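Succinoglycan biosynthesis protein (Bacillus cereus ATCC 14579, PDB 2QGM) is probably an enzyme of the erythromycin esterase family, although family membership alone does not define its activity or substrate. Local coordinates at residues A[95-100]-A[149-154]; A[166-171]-A[253-258]; A[285-290]-A[329-334]; A[313-318]-A[405-410]. All coordinates share one frame; numbering follows the deposited sequence.

Contact 1 (A[95-100]-A[149-154]); sequences RLVKYL and IEWMKD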
# COMPACT_ATOMS: atom_id res chain seq x y z
N ARG A 95 -1.89 10.51 -9.97
CA ARG A 95 -2.84 10.77 -11.05
C ARG A 95 -3.95 9.71 -11.01
O ARG A 95 -5.13 10.03 -11.11
CB ARG A 95 -2.13 10.76 -12.41
CG ARG A 95 -3.03 10.96 -13.62
CD ARG A 95 -2.20 11.16 -14.88
NE ARG A 95 -3.00 11.06 -16.10
CZ ARG A 95 -3.87 11.98 -16.51
NH1 ARG A 95 -4.07 13.09 -15.81
NH2 ARG A 95 -4.57 11.78 -17.63
N LEU A 96 -3.55 8.44 -10.84
CA LEU A 96 -4.51 7.34 -10.76
C LEU A 96 -5.48 7.52 -9.59
O LEU A 96 -6.68 7.34 -9.74
CB LEU A 96 -3.77 6.01 -10.62
CG LEU A 96 -3.72 5.03 -11.80
CD1 LEU A 96 -3.90 5.75 -13.13
CD2 LEU A 96 -2.40 4.26 -11.75
N VAL A 97 -4.95 7.88 -8.42
CA VAL A 97 -5.77 8.10 -7.24
C VAL A 97 -6.78 9.20 -7.52
O VAL A 97 -7.97 9.06 -7.27
CB VAL A 97 -4.88 8.50 -6.01
CG1 VAL A 97 -5.76 8.97 -4.85
CG2 VAL A 97 -4.02 7.31 -5.58
N LYS A 98 -6.30 10.31 -8.08
CA LYS A 98 -7.19 11.42 -8.39
C LYS A 98 -8.32 10.99 -9.32
O LYS A 98 -9.48 11.39 -9.15
CB LYS A 98 -6.39 12.57 -9.01
CG LYS A 98 -7.14 13.89 -9.01
CD LYS A 98 -6.26 15.02 -9.52
CE LYS A 98 -7.00 16.33 -9.49
NZ LYS A 98 -6.19 17.40 -10.12
N TYR A 99 -8.00 10.16 -10.32
CA TYR A 99 -9.02 9.68 -11.24
C TYR A 99 -10.04 8.79 -10.52
O TYR A 99 -11.25 8.96 -10.70
CB TYR A 99 -8.36 8.89 -12.38
CG TYR A 99 -9.35 8.32 -13.36
CD1 TYR A 99 -10.03 9.14 -14.26
CD2 TYR A 99 -9.64 6.95 -13.37
CE1 TYR A 99 -10.96 8.60 -15.15
CE2 TYR A 99 -10.57 6.42 -14.25
CZ TYR A 99 -11.23 7.24 -15.14
OH TYR A 99 -12.17 6.72 -15.99
N LEU A 100 -9.56 7.86 -9.70
CA LEU A 100 -10.46 6.97 -8.96
C LEU A 100 -11.39 7.75 -8.04
O LEU A 100 -12.57 7.43 -7.92
CB LEU A 100 -9.65 5.97 -8.12
CG LEU A 100 -8.87 4.90 -8.88
CD1 LEU A 100 -8.23 3.96 -7.88
CD2 LEU A 100 -9.78 4.13 -9.82
N ILE A 149 -1.00 14.32 -0.98
CA ILE A 149 -1.64 14.55 0.30
C ILE A 149 -2.28 15.93 0.34
O ILE A 149 -3.37 16.11 0.88
CB ILE A 149 -0.63 14.38 1.45
CG1 ILE A 149 -0.10 12.95 1.44
CG2 ILE A 149 -1.27 14.74 2.79
CD1 ILE A 149 0.99 12.67 2.46
N GLU A 150 -1.62 16.91 -0.27
CA GLU A 150 -2.17 18.26 -0.30
C GLU A 150 -3.44 18.29 -1.15
O GLU A 150 -4.42 18.95 -0.79
CB GLU A 150 -1.14 19.24 -0.84
CG GLU A 150 0.05 19.39 0.10
CD GLU A 150 1.12 20.29 -0.46
OE1 GLU A 150 1.47 20.11 -1.64
OE2 GLU A 150 1.61 21.17 0.28
N TRP A 151 -3.44 17.57 -2.27
CA TRP A 151 -4.62 17.52 -3.11
C TRP A 151 -5.79 16.92 -2.33
O TRP A 151 -6.93 17.37 -2.43
CB TRP A 151 -4.38 16.67 -4.36
CG TRP A 151 -5.66 16.36 -5.06
CD1 TRP A 151 -6.42 17.23 -5.78
CD2 TRP A 151 -6.41 15.14 -4.98
NE1 TRP A 151 -7.60 16.63 -6.15
CE2 TRP A 151 -7.62 15.35 -5.67
CE3 TRP A 151 -6.17 13.89 -4.39
CZ2 TRP A 151 -8.60 14.35 -5.79
CZ3 TRP A 151 -7.15 12.90 -4.50
CH2 TRP A 151 -8.34 13.14 -5.20
N MSE A 152 -5.51 15.87 -1.56
CA MSE A 152 -6.55 15.22 -0.77
C MSE A 152 -7.18 16.23 0.20
O MSE A 152 -8.40 16.27 0.38
CB MSE A 152 -5.96 14.04 0.01
CG MSE A 152 -5.45 12.91 -0.87
SE MSE A 152 -4.84 11.40 0.14
CE MSE A 152 -4.78 10.12 -1.31
N LYS A 153 -6.34 17.07 0.81
CA LYS A 153 -6.82 18.09 1.73
C LYS A 153 -7.70 19.07 0.94
O LYS A 153 -8.79 19.44 1.39
CB LYS A 153 -5.64 18.84 2.36
CG LYS A 153 -6.04 19.87 3.39
CD LYS A 153 -4.86 20.74 3.83
CE LYS A 153 -4.41 21.67 2.71
NZ LYS A 153 -3.26 22.53 3.13
N ASP A 154 -7.25 19.46 -0.25
CA ASP A 154 -8.02 20.38 -1.09
C ASP A 154 -9.37 19.78 -1.47
O ASP A 154 -10.39 20.45 -1.40
CB ASP A 154 -7.27 20.73 -2.39
CG ASP A 154 -6.01 21.54 -2.15
OD1 ASP A 154 -5.89 22.18 -1.08
OD2 ASP A 154 -5.13 21.53 -3.04
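The CG atoms of K98 and W151 both stand anti to their own backbone nitrogens (chi1 -164° and 167°), which lets the lysine chain and the indole reach each other across the gap between two helices. K98 then runs on extended, passing from one face of the six-membered ring out past the indole nitrogen. Its CG sits 3.5 Å above the indole plane, displaced toward the rim, and forms a CH-pi contact with the six-membered ring at 3.9 Å from the centroid. Farther along, CE lies above and just outside the rim, 3.4 Å from W151 NE1, and NZ continues to a weak hydrogen bond with P57 O. Helices 87-104 and 143-157 both belong to connections between parallel strands of the central alpha/beta sheet, 76-79 to 108-111 and 108-111 to 166-171; here they pack nearly parallel, their short segments crossing at -18° with axes 11.2 Å apart, a separation bridged largely by the indole. V97 lies on the more buried side of the contact. Its CG1 reaches the six-membered ring obliquely, 4.2 Å from W151 CZ3, and also meets the methyl of the selenomethionine M152, with CG1 to CE at 3.8 Å and the two side chains crossing at about a right angle. V97 also rests on M302 and W304 of strand 301-304, while M152 touches I125 of helix 115-127.

Contact 2 (A[166-171]-A[253-258]); sequences QFIGLD and YIWAKA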
# COMPACT_ATOMS: atom_id res chain seq x y z
N GLN A 166 -10.99 9.39 3.25
CA GLN A 166 -10.50 8.99 4.56
C GLN A 166 -9.09 8.45 4.35
O GLN A 166 -8.85 7.68 3.42
CB GLN A 166 -11.39 7.89 5.16
CG GLN A 166 -12.82 8.34 5.47
CD GLN A 166 -12.87 9.44 6.52
OE1 GLN A 166 -12.22 9.35 7.56
NE2 GLN A 166 -13.66 10.48 6.25
N PHE A 167 -8.15 8.87 5.19
CA PHE A 167 -6.79 8.37 5.08
C PHE A 167 -6.62 7.34 6.18
O PHE A 167 -6.91 7.62 7.35
CB PHE A 167 -5.78 9.51 5.29
CG PHE A 167 -4.38 9.13 4.92
CD1 PHE A 167 -3.68 8.17 5.65
CD2 PHE A 167 -3.77 9.70 3.80
CE1 PHE A 167 -2.39 7.78 5.27
CE2 PHE A 167 -2.49 9.31 3.41
CZ PHE A 167 -1.79 8.35 4.15
N ILE A 168 -6.19 6.14 5.80
CA ILE A 168 -6.00 5.05 6.76
C ILE A 168 -4.56 4.53 6.68
O ILE A 168 -4.07 4.22 5.60
CB ILE A 168 -6.94 3.85 6.46
CG1 ILE A 168 -8.40 4.29 6.47
CG2 ILE A 168 -6.70 2.73 7.46
CD1 ILE A 168 -8.93 4.64 5.11
N GLY A 169 -3.90 4.44 7.84
CA GLY A 169 -2.55 3.91 7.89
C GLY A 169 -2.69 2.43 8.21
O GLY A 169 -3.03 2.06 9.33
N LEU A 170 -2.43 1.59 7.22
CA LEU A 170 -2.58 0.14 7.36
C LEU A 170 -1.55 -0.58 8.21
O LEU A 170 -1.87 -1.59 8.85
CB LEU A 170 -2.54 -0.53 5.99
CG LEU A 170 -3.53 -0.13 4.90
CD1 LEU A 170 -3.09 -0.77 3.59
CD2 LEU A 170 -4.93 -0.56 5.28
N ASP A 171 -0.33 -0.08 8.20
CA ASP A 171 0.80 -0.71 8.88
C ASP A 171 0.89 -0.66 10.39
O ASP A 171 0.25 0.16 11.07
CB ASP A 171 2.12 -0.20 8.29
CG ASP A 171 3.05 -1.33 7.88
OD1 ASP A 171 3.04 -2.38 8.54
OD2 ASP A 171 3.80 -1.16 6.89
N TYR A 253 -15.75 7.39 18.55
CA TYR A 253 -15.73 6.00 18.98
C TYR A 253 -15.15 5.04 17.94
O TYR A 253 -14.36 4.16 18.27
CB TYR A 253 -17.15 5.55 19.34
CG TYR A 253 -17.27 4.05 19.51
CD1 TYR A 253 -17.89 3.27 18.54
CD2 TYR A 253 -16.72 3.41 20.62
CE1 TYR A 253 -17.97 1.88 18.68
CE2 TYR A 253 -16.80 2.03 20.77
CZ TYR A 253 -17.42 1.27 19.79
OH TYR A 253 -17.50 -0.10 19.94
N ILE A 254 -15.56 5.20 16.69
CA ILE A 254 -15.08 4.34 15.61
C ILE A 254 -13.56 4.27 15.57
O ILE A 254 -12.99 3.18 15.54
CB ILE A 254 -15.55 4.83 14.23
CG1 ILE A 254 -17.09 4.83 14.16
CG2 ILE A 254 -14.98 3.94 13.14
CD1 ILE A 254 -17.69 3.45 14.31
N TRP A 255 -12.91 5.42 15.58
CA TRP A 255 -11.46 5.44 15.51
C TRP A 255 -10.78 4.98 16.80
O TRP A 255 -9.68 4.45 16.76
CB TRP A 255 -10.95 6.82 15.11
CG TRP A 255 -11.15 7.12 13.65
CD1 TRP A 255 -12.11 7.93 13.11
CD2 TRP A 255 -10.40 6.59 12.54
NE1 TRP A 255 -12.01 7.93 11.73
CE2 TRP A 255 -10.97 7.12 11.36
CE3 TRP A 255 -9.31 5.72 12.44
CZ2 TRP A 255 -10.48 6.81 10.09
CZ3 TRP A 255 -8.82 5.40 11.17
CH2 TRP A 255 -9.41 5.95 10.01
N ALA A 256 -11.44 5.18 17.94
CA ALA A 256 -10.87 4.73 19.21
C ALA A 256 -10.88 3.21 19.24
O ALA A 256 -9.89 2.57 19.61
CB ALA A 256 -11.67 5.30 20.37
N LYS A 257 -12.02 2.62 18.87
CA LYS A 257 -12.14 1.16 18.84
C LYS A 257 -11.12 0.57 17.86
O LYS A 257 -10.44 -0.41 18.17
CB LYS A 257 -13.55 0.76 18.40
CG LYS A 257 -13.74 -0.75 18.19
CD LYS A 257 -15.16 -1.09 17.73
CE LYS A 257 -15.34 -2.60 17.61
NZ LYS A 257 -16.73 -3.00 17.22
N ALA A 258 -11.01 1.18 16.68
CA ALA A 258 -10.10 0.71 15.65
C ALA A 258 -8.65 0.77 16.10
O ALA A 258 -7.87 -0.13 15.82
CB ALA A 258 -10.27 1.53 14.38
O HOH W 1 -13.14 9.89 9.91
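The backbones around I168 and W255 run almost in the same direction, strand and helix axes diverging by only 8°, yet they stay far apart: the axes come no closer than 12.4 Å and the CA atoms of these two residues are 10.3 Å from each other. A single large side chain, the indole of W255, fills the distance. It meets the strand with the outer corner of its six-membered ring. CH2 touches I168 CG1 at 4.0 Å, the isoleucine branch lying at the ring edge, near its plane, and crossing the indole at about a right angle; CH2 also approaches the carbonyl oxygen of F167. The chain of Q166 bends at chi2 (-62°), turning its amide back toward the indole, and OE1 lies at the same edge, 4.0 Å from CZ2, with the amide and ring planes 35° apart. No direct hydrogen bond joins the two segments. Instead a water accepts the indole N-H, 2.9 Å from W255 NE1, and donates to Q166 OE1 at 2.6 Å. That oxygen is also bonded to N122 ND2 of helix 115-127, so it has two hydrogen-bond donors, the water and the asparagine amide. W292 of helix 276-297 meets the W255 ring edge-to-face and F297 also packs against it. Strand 166-171 is the outermost parallel strand at one end of the central sheet, and the arrangement is that of an alpha/beta fold whose edge strand is flanked by helices, an aromatic side chain reaching in from one of them.

Contact 3 (A[285-290]-A[329-334]); sequences YLADHA and KERLDN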
# COMPACT_ATOMS: atom_id res chain seq x y z
N TYR A 285 -3.06 -8.53 8.91
CA TYR A 285 -3.53 -7.27 9.46
C TYR A 285 -3.60 -6.14 8.44
O TYR A 285 -4.46 -5.27 8.53
CB TYR A 285 -2.68 -6.88 10.67
CG TYR A 285 -2.79 -7.90 11.79
CD1 TYR A 285 -3.95 -8.67 11.94
CD2 TYR A 285 -1.76 -8.07 12.71
CE1 TYR A 285 -4.07 -9.59 12.98
CE2 TYR A 285 -1.88 -8.99 13.76
CZ TYR A 285 -3.04 -9.74 13.89
OH TYR A 285 -3.17 -10.64 14.92
N LEU A 286 -2.70 -6.13 7.46
CA LEU A 286 -2.78 -5.09 6.44
C LEU A 286 -4.13 -5.24 5.75
O LEU A 286 -4.86 -4.27 5.56
CB LEU A 286 -1.67 -5.25 5.40
CG LEU A 286 -0.25 -4.87 5.82
CD1 LEU A 286 0.68 -5.07 4.63
CD2 LEU A 286 -0.21 -3.40 6.28
N ALA A 287 -4.45 -6.48 5.39
CA ALA A 287 -5.71 -6.80 4.73
C ALA A 287 -6.90 -6.46 5.62
O ALA A 287 -7.88 -5.88 5.15
CB ALA A 287 -5.75 -8.27 4.34
N ASP A 288 -6.81 -6.83 6.90
CA ASP A 288 -7.90 -6.55 7.83
C ASP A 288 -8.17 -5.05 7.88
O ASP A 288 -9.32 -4.61 7.82
CB ASP A 288 -7.56 -7.03 9.24
CG ASP A 288 -7.54 -8.54 9.36
OD1 ASP A 288 -8.12 -9.24 8.50
OD2 ASP A 288 -6.95 -9.03 10.35
N HIS A 289 -7.12 -4.26 7.99
CA HIS A 289 -7.30 -2.81 8.05
C HIS A 289 -7.94 -2.25 6.78
O HIS A 289 -8.81 -1.38 6.86
CB HIS A 289 -5.97 -2.12 8.34
CG HIS A 289 -5.59 -2.17 9.78
ND1 HIS A 289 -4.29 -2.02 10.21
CD2 HIS A 289 -6.33 -2.34 10.90
CE1 HIS A 289 -4.25 -2.09 11.53
NE2 HIS A 289 -5.48 -2.28 11.98
N ALA A 290 -7.54 -2.76 5.62
CA ALA A 290 -8.12 -2.29 4.37
C ALA A 290 -9.62 -2.58 4.32
O ALA A 290 -10.41 -1.72 3.92
CB ALA A 290 -7.42 -2.96 3.20
N LYS A 329 -7.49 -11.17 -2.12
CA LYS A 329 -8.04 -11.88 -3.28
C LYS A 329 -8.91 -13.05 -2.82
O LYS A 329 -9.97 -13.30 -3.38
CB LYS A 329 -6.91 -12.39 -4.18
CG LYS A 329 -7.39 -13.09 -5.45
CD LYS A 329 -8.18 -12.14 -6.35
CE LYS A 329 -8.58 -12.82 -7.66
NZ LYS A 329 -9.48 -11.96 -8.50
N GLU A 330 -8.45 -13.76 -1.79
CA GLU A 330 -9.19 -14.91 -1.25
C GLU A 330 -10.54 -14.51 -0.67
O GLU A 330 -11.57 -15.11 -0.98
CB GLU A 330 -8.38 -15.59 -0.13
CG GLU A 330 -7.14 -16.31 -0.61
CD GLU A 330 -6.27 -16.79 0.55
OE1 GLU A 330 -6.81 -17.43 1.48
OE2 GLU A 330 -5.05 -16.53 0.52
N ARG A 331 -10.52 -13.49 0.19
CA ARG A 331 -11.72 -13.00 0.84
C ARG A 331 -12.65 -12.23 -0.07
O ARG A 331 -13.87 -12.29 0.10
CB ARG A 331 -11.34 -12.06 1.99
CG ARG A 331 -10.43 -12.63 3.04
CD ARG A 331 -10.07 -11.54 4.04
NE ARG A 331 -9.08 -11.98 5.02
CZ ARG A 331 -8.53 -11.17 5.93
NH1 ARG A 331 -8.89 -9.89 5.97
NH2 ARG A 331 -7.63 -11.64 6.78
N LEU A 332 -12.08 -11.51 -1.04
CA LEU A 332 -12.89 -10.68 -1.92
C LEU A 332 -13.14 -11.18 -3.34
O LEU A 332 -14.07 -10.71 -4.00
CB LEU A 332 -12.27 -9.28 -1.97
CG LEU A 332 -12.12 -8.63 -0.60
CD1 LEU A 332 -11.28 -7.37 -0.73
CD2 LEU A 332 -13.49 -8.29 -0.00
N ASP A 333 -12.32 -12.11 -3.81
CA ASP A 333 -12.45 -12.65 -5.16
C ASP A 333 -12.43 -11.54 -6.21
O ASP A 333 -11.46 -10.80 -6.30
CB ASP A 333 -13.74 -13.49 -5.27
CG ASP A 333 -13.84 -14.25 -6.59
OD1 ASP A 333 -12.82 -14.82 -7.03
OD2 ASP A 333 -14.94 -14.27 -7.18
N ASN A 334 -13.49 -11.40 -7.01
CA ASN A 334 -13.51 -10.37 -8.04
C ASN A 334 -13.77 -8.95 -7.56
O ASN A 334 -13.79 -8.02 -8.37
CB ASN A 334 -14.53 -10.73 -9.13
CG ASN A 334 -14.01 -11.81 -10.07
OD1 ASN A 334 -14.75 -12.33 -10.90
ND2 ASN A 334 -12.73 -12.13 -9.95
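D288 and R331 form an ion pair between two helices of the alpha/beta fold, 276-297 and 324-332, the second of which leads into strand 336-344 of the central sheet. Their side chains cross at about a right angle, but the carboxylate and guanidinium planes are only 18° apart, so the charged groups meet nearly coplanar. The pairing is a fork on one oxygen: D288 OD1 receives R331 NH1 at 2.7 Å, almost in line with its C-O bond, and R331 NH2 at 3.0 Å. Both bonds are bent, the first to 139° at the hydrogen and the second, which is weak, to 129°. R331 is extended from CG to NE, carrying its flat end across from the helix. The CB of D288 points away from that helix, and the torsion about its CA-CB bond swings the carboxylate back to the guanidinium edge. A287 CB lies over one guanidinium face, 3.9 Å from NH1. The arginine also touches Q284 and M291 of helix 276-297 and is otherwise exposed. D333, two residues on, is the first to leave helical phi/psi, with positive phi; its carbonyl O takes a hydrogen bond from K329 NZ at 3.2 Å, with the donor well above the carbonyl plane.

Contact 4 (A[313-318]-A[405-410]); sequences GIIDEK and RPLLSI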
# COMPACT_ATOMS: atom_id res chain seq x y z
N GLY A 313 -0.27 -13.04 -5.62
CA GLY A 313 0.56 -14.16 -5.20
C GLY A 313 1.88 -13.79 -4.56
O GLY A 313 2.06 -12.69 -4.04
N ILE A 314 2.83 -14.73 -4.61
CA ILE A 314 4.15 -14.53 -4.01
C ILE A 314 5.25 -14.25 -5.02
O ILE A 314 5.50 -15.04 -5.93
CB ILE A 314 4.57 -15.77 -3.21
CG1 ILE A 314 4.03 -17.03 -3.89
CG2 ILE A 314 4.11 -15.64 -1.77
CD1 ILE A 314 4.68 -18.33 -3.44
N ILE A 315 5.92 -13.12 -4.84
CA ILE A 315 7.02 -12.74 -5.71
C ILE A 315 8.34 -13.09 -5.05
O ILE A 315 9.18 -13.78 -5.63
CB ILE A 315 6.98 -11.23 -6.01
CG1 ILE A 315 5.67 -10.88 -6.73
CG2 ILE A 315 8.16 -10.84 -6.88
CD1 ILE A 315 5.55 -9.42 -7.07
N ASP A 316 8.52 -12.62 -3.81
CA ASP A 316 9.72 -12.87 -3.02
C ASP A 316 9.33 -13.87 -1.93
O ASP A 316 8.89 -13.49 -0.84
CB ASP A 316 10.18 -11.55 -2.37
CG ASP A 316 11.58 -11.64 -1.78
OD1 ASP A 316 11.95 -12.72 -1.28
OD2 ASP A 316 12.30 -10.62 -1.82
N GLU A 317 9.49 -15.16 -2.22
CA GLU A 317 9.09 -16.18 -1.26
C GLU A 317 9.87 -16.21 0.06
O GLU A 317 9.32 -16.59 1.09
CB GLU A 317 9.16 -17.56 -1.92
CG GLU A 317 8.46 -18.66 -1.13
CD GLU A 317 8.25 -19.91 -1.96
OE1 GLU A 317 7.64 -19.79 -3.04
OE2 GLU A 317 8.67 -21.00 -1.53
N LYS A 318 11.13 -15.81 0.03
CA LYS A 318 11.94 -15.83 1.25
C LYS A 318 11.67 -14.68 2.21
O LYS A 318 11.69 -14.87 3.42
CB LYS A 318 13.43 -15.91 0.90
CG LYS A 318 13.85 -17.29 0.41
CD LYS A 318 15.33 -17.39 0.07
CE LYS A 318 15.70 -18.81 -0.36
NZ LYS A 318 17.12 -18.93 -0.79
N ARG A 405 8.72 -15.73 -15.93
CA ARG A 405 9.88 -14.97 -16.35
C ARG A 405 10.32 -14.08 -15.20
O ARG A 405 9.56 -13.86 -14.25
CB ARG A 405 9.52 -14.08 -17.55
CG ARG A 405 8.96 -14.82 -18.76
CD ARG A 405 10.06 -15.46 -19.59
NE ARG A 405 9.57 -15.88 -20.90
CZ ARG A 405 9.09 -17.09 -21.18
NH1 ARG A 405 9.04 -18.03 -20.24
NH2 ARG A 405 8.66 -17.37 -22.41
N PRO A 406 11.55 -13.55 -15.26
CA PRO A 406 12.02 -12.68 -14.17
C PRO A 406 11.15 -11.43 -14.05
O PRO A 406 10.76 -10.84 -15.06
CB PRO A 406 13.45 -12.34 -14.59
CG PRO A 406 13.86 -13.56 -15.37
CD PRO A 406 12.63 -13.84 -16.21
N LEU A 407 10.84 -11.05 -12.82
CA LEU A 407 10.04 -9.86 -12.56
C LEU A 407 10.83 -9.00 -11.60
O LEU A 407 11.27 -9.46 -10.55
CB LEU A 407 8.69 -10.22 -11.94
CG LEU A 407 7.80 -9.02 -11.55
CD1 LEU A 407 7.31 -8.31 -12.81
CD2 LEU A 407 6.62 -9.50 -10.73
N LEU A 408 11.02 -7.74 -11.96
CA LEU A 408 11.77 -6.80 -11.14
C LEU A 408 10.98 -6.44 -9.89
O LEU A 408 9.77 -6.28 -9.94
CB LEU A 408 12.04 -5.53 -11.92
CG LEU A 408 12.67 -4.41 -11.09
CD1 LEU A 408 14.11 -4.79 -10.75
CD2 LEU A 408 12.62 -3.09 -11.86
N SER A 409 11.69 -6.31 -8.77
CA SER A 409 11.06 -5.94 -7.50
C SER A 409 12.16 -5.40 -6.59
O SER A 409 13.05 -6.13 -6.16
CB SER A 409 10.37 -7.14 -6.87
OG SER A 409 9.46 -6.72 -5.86
N ILE A 410 12.08 -4.10 -6.30
CA ILE A 410 13.08 -3.44 -5.46
C ILE A 410 12.44 -2.81 -4.23
O ILE A 410 11.51 -2.01 -4.34
CB ILE A 410 13.82 -2.33 -6.24
CG1 ILE A 410 14.45 -2.92 -7.51
CG2 ILE A 410 14.89 -1.71 -5.35
CD1 ILE A 410 15.09 -1.88 -8.41
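I315 packs the loop between helices 307-310 and 324-332 against L407 and S409, at the end of the small two-stranded antiparallel sheet made by strands 404-408 and 421-425. From the loop backbone its CB points toward that strand, and the two branches then divide the work. CG1 stands beside the backbone nitrogen and CG2 beside the carbonyl carbon (chi1 -61°), which spreads the branches over two successive inward-pointing residues of the other segment. CG1 comes within 4.3 Å of L407 CD2 without being the main point of touch. Beyond it the chain is extended, and the terminal CD1 closes to 3.8 Å on the same L407 CD2, methyl against methyl, with the two side chains crossing at about a right angle. CG2, the shorter branch, lies 4.4 Å from L407 CD2 and reaches in the other direction to the serine. The contact is buried and wholly apolar between the segments, with no hydrogen bond across it. I308 of helix 307-310 touches both I315 and S409, and F422 of the partner strand packs on I315, so the isoleucine is enclosed by neighbours of both segments. L407 is backbone hydrogen-bonded to F422 of the neighbouring strand, and F374 and N375 of helix 374-380 pack against its side chain. At the serine, the contact is made by the methylene: I315 CG2 stands 4.3 Å from S409 CB.

Contacts 1, 2 and 3 are linked around edge strand 166-171 of the central sheet; contact 4 touches none of them, though its nearest atoms come within about 7 Å of contact 3. Contact 1 meets contact 2, centres 20 Å apart, where M152 SE packs on F167 CD2; contact 2 meets contact 3, centres 16 Å apart, where L170 O takes a probable hydrogen bond from H289 ND1. Strand 166-171 is therefore the common wall between helix 143-157 and helix 276-297. Contacts 1, 2 and 3 follow one another along the chain, whereas 3 and 4 interlock, their segments alternating. Contacts 1 and 4 lie on opposite sides of the chain's centre, their centres 29 Å apart; contact 4 joins the loop after helix 307-310 to the small sheet 404-408/421-425.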